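PDB 2FUJ: thioesterase from Xanthomonas campestris pv. campestris, which probably hydrolyses the thioester bond of fatty acyl-CoA molecules and assembles into a tetramer of hotdog folds. Local coordinates for the interface of chains A and B and the interface of chains A and C. Numbering follows the deposited sequence. Chains: chain A/B/C, conserved hypothetical protein.

Contact 1: the interface of chains A and B. Residues chain A 38-39, 42; chain B 18-20.
A:Glu39 takes the backbone amide of B:Trp19 on its carboxylate, a direct polar link between helix 30-47 of chain A and the 3-10 turn 19-21 of chain B. The bond runs from B:Trp19 N to A:Glu39 OE1 at 2.8 Å and is nearly straight, 168° at the hydrogen; the N-H arrives on the syn side of the oxygen, 18° out of the carboxylate plane. That same OE1 also pairs with water 1 at 2.8 Å. The water pairs further with A:Glu38 OE1 and, at 2.9 Å, with B:Arg20 N, whereby two successive amides of the turn are tied to two neighbouring glutamates, one directly and one through solvent.

A:Glu38 meets the indole with its carboxylate, CD lying 3.6 Å from B:Trp19 CE3 and OE2 equally near CZ3. The side chains cross at about a right angle, and the carboxylate and ring planes are 74° apart, so the two flat groups are not stacked. Beside them, A:Val42 CG2 lies 4.1 Å from B:Trp19 CB, a looser apolar contact.

Different chain shapes place the two acids. With CG anti to the backbone N in both, A:Glu38 runs extended to the six-membered part of the indole, whereas A:Glu39 bends at chi2 and turns OE1 toward the amide. B:Arg18 NE and B:Arg20 NE each stand 6.1 Å from a glutamate OE1, that of A:Glu39 and A:Glu38 respectively; they form no salt bridge here but may steady the negative charges.

A:Glu38 and A:Glu39 are adjacent on the long hotdog helix 30-47 and A:Val42 follows about a turn later, on the side facing chain B; the two-fold repeats this patch with the chains exchanged.

Contact 2: the interface of chains A and C. Residues chain A 34, 61, 63-64; chain C 30, 68.
Strand 58-68 of chain A lies extended beside C:Tyr68, with phi/psi of -125/121° at A:Thr64, and the tyrosine comes from the same strand of chain C. A:Thr64 OG1 and C:Tyr68 OH form a hydrogen bond across the interface at 2.7 Å, its direction not settled by the model. The threonine hydroxyl sits between its backbone N and carbonyl carbon (chi1 52°), which turns it to the phenol, while CG2 packs 3.7 Å from C:Tyr68 CE2. The two side chains cross at about a right angle.

The ring is met on more than one side. A:Ala63 N stands in plane at its edge, 3.8 Å from C:Tyr68 CD2. A:Val61 runs alongside, pointing the same way, and brings CG1 to 3.9 Å from CD2. Over the centre of one face, 3.5 Å above the plane, lies the amide oxygen OD1 of C:Asn30. The other branch of this amide, ND2, faces the side chain of A:Val61, while OD1 shares water 2 with A:Val61 O, so the asparagine bridges its own tyrosine and the partner strand. A:Ile34 and C:Tyr68 come toward each other from opposite directions, CD1 of the isoleucine lying 4.0 Å from the phenol OH of C:Tyr68.

Within chain C, the phenol also donates a longer hydrogen bond to the first residue of helix 30-47: C:Tyr68 OH to C:Asn30 O, 3.3 Å, with the donor above the carbonyl plane.

Contact 1: the interface of chains A and B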
loop_
_atom_site.group_PDB
_atom_site.type_symbol
_atom_site.label_atom_id
_atom_site.label_comp_id
_atom_site.label_asym_id
_atom_site.label_seq_id
_atom_site.Cartn_x
_atom_site.Cartn_y
_atom_site.Cartn_z
ATOM N N GLU A 38 5.735 -12.151 2.505
ATOM C CA GLU A 38 6.538 -11.475 3.507
ATOM C C GLU A 38 5.939 -11.712 4.893
ATOM O O GLU A 38 6.636 -12.136 5.816
ATOM C CB GLU A 38 6.566 -9.979 3.187
ATOM C CG GLU A 38 7.308 -9.107 4.163
ATOM C CD GLU A 38 7.178 -7.645 3.781
ATOM O OE1 GLU A 38 6.084 -7.075 3.975
ATOM O OE2 GLU A 38 8.158 -7.075 3.265
ATOM N N GLU A 39 4.640 -11.453 5.033
ATOM C CA GLU A 39 3.970 -11.638 6.319
ATOM C C GLU A 39 4.162 -13.064 6.827
ATOM O O GLU A 39 4.456 -13.280 7.999
ATOM C CB GLU A 39 2.476 -11.332 6.195
ATOM C CG GLU A 39 1.738 -11.207 7.537
ATOM C CD GLU A 39 2.288 -10.096 8.421
ATOM O OE1 GLU A 39 2.890 -9.141 7.884
ATOM O OE2 GLU A 39 2.107 -10.171 9.660
ATOM N N VAL A 42 7.770 -13.570 8.303
ATOM C CA VAL A 42 8.000 -12.955 9.609
ATOM C C VAL A 42 7.093 -13.507 10.714
ATOM O O VAL A 42 7.491 -13.572 11.883
ATOM C CB VAL A 42 7.867 -11.404 9.525
ATOM C CG1 VAL A 42 8.806 -10.867 8.452
ATOM C CG2 VAL A 42 6.436 -11.004 9.218
ATOM N N ARG B 18 -0.197 -6.016 9.644
ATOM C CA ARG B 18 0.830 -6.628 8.814
ATOM C C ARG B 18 2.138 -5.880 9.017
ATOM O O ARG B 18 2.143 -4.691 9.313
ATOM C CB ARG B 18 0.433 -6.577 7.336
ATOM C CG ARG B 18 -0.730 -7.461 6.938
ATOM C CD ARG B 18 -1.125 -7.164 5.507
ATOM N NE ARG B 18 -2.358 -7.835 5.101
ATOM C CZ ARG B 18 -2.972 -7.615 3.943
ATOM N NH1 ARG B 18 -2.468 -6.744 3.080
ATOM N NH2 ARG B 18 -4.088 -8.261 3.646
ATOM N N TRP B 19 3.249 -6.590 8.859
ATOM C CA TRP B 19 4.560 -5.995 9.040
ATOM C C TRP B 19 4.729 -4.797 8.103
ATOM O O TRP B 19 5.283 -3.768 8.495
ATOM C CB TRP B 19 5.644 -7.047 8.777
ATOM C CG TRP B 19 7.023 -6.603 9.126
ATOM C CD1 TRP B 19 7.593 -6.571 10.365
ATOM C CD2 TRP B 19 7.997 -6.086 8.220
ATOM N NE1 TRP B 19 8.870 -6.062 10.285
ATOM C CE2 TRP B 19 9.142 -5.759 8.976
ATOM C CE3 TRP B 19 8.015 -5.867 6.839
ATOM C CZ2 TRP B 19 10.293 -5.222 8.394
ATOM C CZ3 TRP B 19 9.157 -5.333 6.266
ATOM C CH2 TRP B 19 10.278 -5.017 7.041
ATOM N N ARG B 20 4.257 -4.943 6.868
ATOM C CA ARG B 20 4.340 -3.877 5.863
ATOM C C ARG B 20 3.529 -2.631 6.251
ATOM O O ARG B 20 3.683 -1.574 5.638
ATOM C CB ARG B 20 3.857 -4.418 4.507
ATOM C CG ARG B 20 3.593 -3.377 3.429
ATOM C CD ARG B 20 4.856 -2.623 3.046
ATOM N NE ARG B 20 4.565 -1.473 2.201
ATOM C CZ ARG B 20 5.229 -0.322 2.255
ATOM N NH1 ARG B 20 6.231 -0.166 3.109
ATOM N NH2 ARG B 20 4.863 0.690 1.483
HETATM O O HOH W 1 3.746 -7.606 5.712
#

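Contact 2: the interface of chains A and C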
loop_
_atom_site.group_PDB
_atom_site.type_symbol
_atom_site.label_atom_id
_atom_site.label_comp_id
_atom_site.label_asym_id
_atom_site.label_seq_id
_atom_site.Cartn_x
_atom_site.Cartn_y
_atom_site.Cartn_z
ATOM N N ILE A 34 3.542 -10.566 -2.973
ATOM C CA ILE A 34 4.864 -10.522 -2.373
ATOM C C ILE A 34 4.706 -10.154 -0.897
ATOM O O ILE A 34 5.471 -10.615 -0.051
ATOM C CB ILE A 34 5.779 -9.480 -3.080
ATOM C CG1 ILE A 34 6.231 -10.000 -4.450
ATOM C CG2 ILE A 34 7.006 -9.206 -2.222
ATOM C CD1 ILE A 34 6.804 -8.936 -5.386
ATOM N N VAL A 61 16.122 -10.389 1.279
ATOM C CA VAL A 61 15.574 -11.041 0.099
ATOM C C VAL A 61 16.347 -10.661 -1.152
ATOM O O VAL A 61 16.443 -9.487 -1.505
ATOM C CB VAL A 61 14.097 -10.676 -0.097
ATOM C CG1 VAL A 61 13.613 -11.178 -1.443
ATOM C CG2 VAL A 61 13.269 -11.281 1.016
ATOM N N ALA A 63 15.705 -12.270 -4.191
ATOM C CA ALA A 63 14.799 -12.405 -5.327
ATOM C C ALA A 63 13.417 -12.943 -4.948
ATOM O O ALA A 63 13.280 -13.738 -4.020
ATOM C CB ALA A 63 15.426 -13.328 -6.380
ATOM N N THR A 64 12.399 -12.480 -5.666
ATOM C CA THR A 64 11.034 -12.955 -5.472
ATOM C C THR A 64 10.563 -13.426 -6.841
ATOM O O THR A 64 10.567 -12.664 -7.809
ATOM C CB THR A 64 10.071 -11.860 -4.944
ATOM O OG1 THR A 64 10.154 -10.687 -5.764
ATOM C CG2 THR A 64 10.402 -11.520 -3.502
ATOM N N ASN C 30 10.281 -4.661 -0.864
ATOM C CA ASN C 30 10.345 -5.512 -2.051
ATOM C C ASN C 30 9.071 -5.461 -2.903
ATOM O O ASN C 30 9.135 -5.374 -4.135
ATOM C CB ASN C 30 10.587 -6.975 -1.664
ATOM C CG ASN C 30 11.862 -7.180 -0.873
ATOM O OD1 ASN C 30 12.932 -6.685 -1.236
ATOM N ND2 ASN C 30 11.757 -7.934 0.208
ATOM N N TYR C 68 16.632 -8.314 -6.422
ATOM C CA TYR C 68 16.964 -7.118 -5.657
ATOM C C TYR C 68 18.480 -7.022 -5.544
ATOM O O TYR C 68 19.106 -7.795 -4.829
ATOM C CB TYR C 68 16.292 -7.221 -4.292
ATOM C CG TYR C 68 14.800 -7.452 -4.424
ATOM C CD1 TYR C 68 13.932 -6.397 -4.700
ATOM C CD2 TYR C 68 14.265 -8.735 -4.348
ATOM C CE1 TYR C 68 12.579 -6.610 -4.899
ATOM C CE2 TYR C 68 12.908 -8.960 -4.549
ATOM C CZ TYR C 68 12.068 -7.895 -4.825
ATOM O OH TYR C 68 10.722 -8.107 -5.024
HETATM O O HOH W 2 15.512 -6.993 -0.463
#

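The C-alpha centres of contact 1 and contact 2 are about 13 Å apart, and helix 30-47 of chain A contributes to both: A:Glu38, A:Glu39 and A:Val42 face chain B, while A:Ile34, about one turn earlier, reaches chain C. Contact 1 otherwise uses the loop residue B:Arg18 and the 3-10 turn 19-21, whereas contact 2 sets side chains of strand 58-68 against C:Tyr68, at the end of the same strand in the partner, and C:Asn30, at its helix start. One subunit thus touches two different copies. Since each interface is two-fold symmetric, together they can account for the tetrameric hotdog arrangement of epsilongamma mode.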